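PDB 3CYM: HRDC domain-containing protein from Bifidobacterium adolescentis ATCC 15703, which is uncharacterized but probably acts as a ribonuclease D-like 3'-5' exonuclease on nucleic acids, combining an exonuclease domain with HRDC-type domains. Local coordinates for residues E33-H38 / N88-D93. Numbering follows the deposited sequence.
Sequences ELASSH and NRAVGD
Ala90 abuts both Leu34 and Ala35 where the last turns of helices 24-35 and 84-91 come together, and the two backbones close to 4.3 Å between the CA atoms of Ala35 and Ala90. The methyl groups meet directly, Ala35 CB lying 4.1 Å from Ala90 CB, while Leu34 CB sits 4.3 Å from that same Ala90 methyl. With such small side chains at the junction, main-chain atoms touch as well: Ala35 CA is 3.3 Å from Ala90 O in a CA-H...O contact, with an angle of 150° at the hydrogen. Leu34 CG stands anti to its carbonyl carbon (chi1 -73°), and the branch beyond it brings CD1 to 4.0 Å from Val91 CG2, the two side chains running side by side in the same direction. Both rest on Leu41 of strand 40-47, the central-sheet strand that supplies sodium ligands Asp44 and Glu46. The pairing thus joins two helices that are distant in sequence over the mixed sheet of the RNase H-like exonuclease fold. Past the contact each segment leaves its helix. Gly92 turns away with positive phi, leading into strand 95-98, whereas Ser37 OG folds back to donate a hydrogen bond to Glu33 O (2.6 Å), the donor tilted 26° from the carbonyl plane. Leu34 O also receives a weak hydrogen bond from Arg64 NH1.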
# COMPACT_ATOMS: atom_id res chain seq x y z
N GLU A 33 -7.15 0.67 -29.70
CA GLU A 33 -8.52 0.56 -29.20
C GLU A 33 -8.80 1.55 -28.06
O GLU A 33 -9.91 2.08 -27.95
CB GLU A 33 -8.80 -0.87 -28.75
CG GLU A 33 -8.79 -1.88 -29.89
CD GLU A 33 -9.94 -1.68 -30.84
OE1 GLU A 33 -9.68 -1.38 -32.03
OE2 GLU A 33 -11.09 -1.81 -30.40
N LEU A 34 -7.79 1.79 -27.23
CA LEU A 34 -7.88 2.79 -26.17
C LEU A 34 -7.92 4.20 -26.72
O LEU A 34 -8.53 5.07 -26.12
CB LEU A 34 -6.69 2.68 -25.21
CG LEU A 34 -6.65 1.49 -24.24
CD1 LEU A 34 -5.44 1.64 -23.35
CD2 LEU A 34 -7.91 1.36 -23.39
N ALA A 35 -7.25 4.41 -27.85
CA ALA A 35 -7.19 5.70 -28.52
C ALA A 35 -8.52 5.99 -29.21
O ALA A 35 -8.92 7.15 -29.34
CB ALA A 35 -6.04 5.72 -29.52
N SER A 36 -9.18 4.91 -29.61
CA SER A 36 -10.47 4.95 -30.29
C SER A 36 -11.65 5.00 -29.32
O SER A 36 -12.81 5.12 -29.75
CB SER A 36 -10.59 3.73 -31.22
OG SER A 36 -11.81 3.74 -31.94
N SER A 37 -11.37 4.91 -28.02
CA SER A 37 -12.43 4.84 -27.01
C SER A 37 -12.73 6.18 -26.34
O SER A 37 -11.98 7.14 -26.51
CB SER A 37 -12.09 3.77 -25.98
OG SER A 37 -12.10 2.49 -26.58
N HIS A 38 -13.83 6.23 -25.59
CA HIS A 38 -14.28 7.45 -24.91
C HIS A 38 -14.48 7.23 -23.41
O HIS A 38 -14.58 6.09 -22.93
CB HIS A 38 -15.59 7.96 -25.52
CG HIS A 38 -15.46 8.42 -26.94
ND1 HIS A 38 -15.43 9.75 -27.29
CD2 HIS A 38 -15.36 7.72 -28.09
CE1 HIS A 38 -15.31 9.85 -28.60
NE2 HIS A 38 -15.27 8.64 -29.11
N ASN A 88 0.20 6.21 -22.89
CA ASN A 88 -0.11 7.56 -22.44
C ASN A 88 -0.72 8.43 -23.53
O ASN A 88 -1.62 9.24 -23.28
CB ASN A 88 1.16 8.25 -21.93
CG ASN A 88 1.72 7.59 -20.71
OD1 ASN A 88 0.98 7.16 -19.82
ND2 ASN A 88 3.04 7.53 -20.64
N ARG A 89 -0.19 8.27 -24.75
CA ARG A 89 -0.66 9.01 -25.91
C ARG A 89 -2.04 8.53 -26.33
O ARG A 89 -2.89 9.33 -26.73
CB ARG A 89 0.35 8.91 -27.06
CG ARG A 89 1.70 9.58 -26.72
CD ARG A 89 2.62 9.74 -27.91
NE ARG A 89 2.94 8.47 -28.56
CZ ARG A 89 2.51 8.12 -29.76
NH1 ARG A 89 1.75 8.94 -30.47
NH2 ARG A 89 2.85 6.93 -30.26
N ALA A 90 -2.26 7.22 -26.20
CA ALA A 90 -3.55 6.61 -26.48
C ALA A 90 -4.66 7.07 -25.51
O ALA A 90 -5.80 7.26 -25.91
CB ALA A 90 -3.42 5.11 -26.45
N VAL A 91 -4.30 7.25 -24.25
CA VAL A 91 -5.26 7.56 -23.18
C VAL A 91 -5.42 9.07 -22.99
O VAL A 91 -6.54 9.58 -22.75
CB VAL A 91 -4.82 6.85 -21.85
CG1 VAL A 91 -5.56 7.38 -20.63
CG2 VAL A 91 -5.00 5.34 -21.97
N GLY A 92 -4.32 9.80 -23.12
CA GLY A 92 -4.33 11.25 -23.00
C GLY A 92 -4.60 11.71 -21.59
O GLY A 92 -4.00 11.21 -20.64
N ASP A 93 -5.53 12.65 -21.45
CA ASP A 93 -5.82 13.28 -20.17
C ASP A 93 -7.10 12.70 -19.55
O ASP A 93 -7.76 13.36 -18.75
CB ASP A 93 -5.93 14.81 -20.33
CG ASP A 93 -7.19 15.24 -21.09
OD1 ASP A 93 -7.71 16.33 -20.79
OD2 ASP A 93 -7.65 14.48 -21.97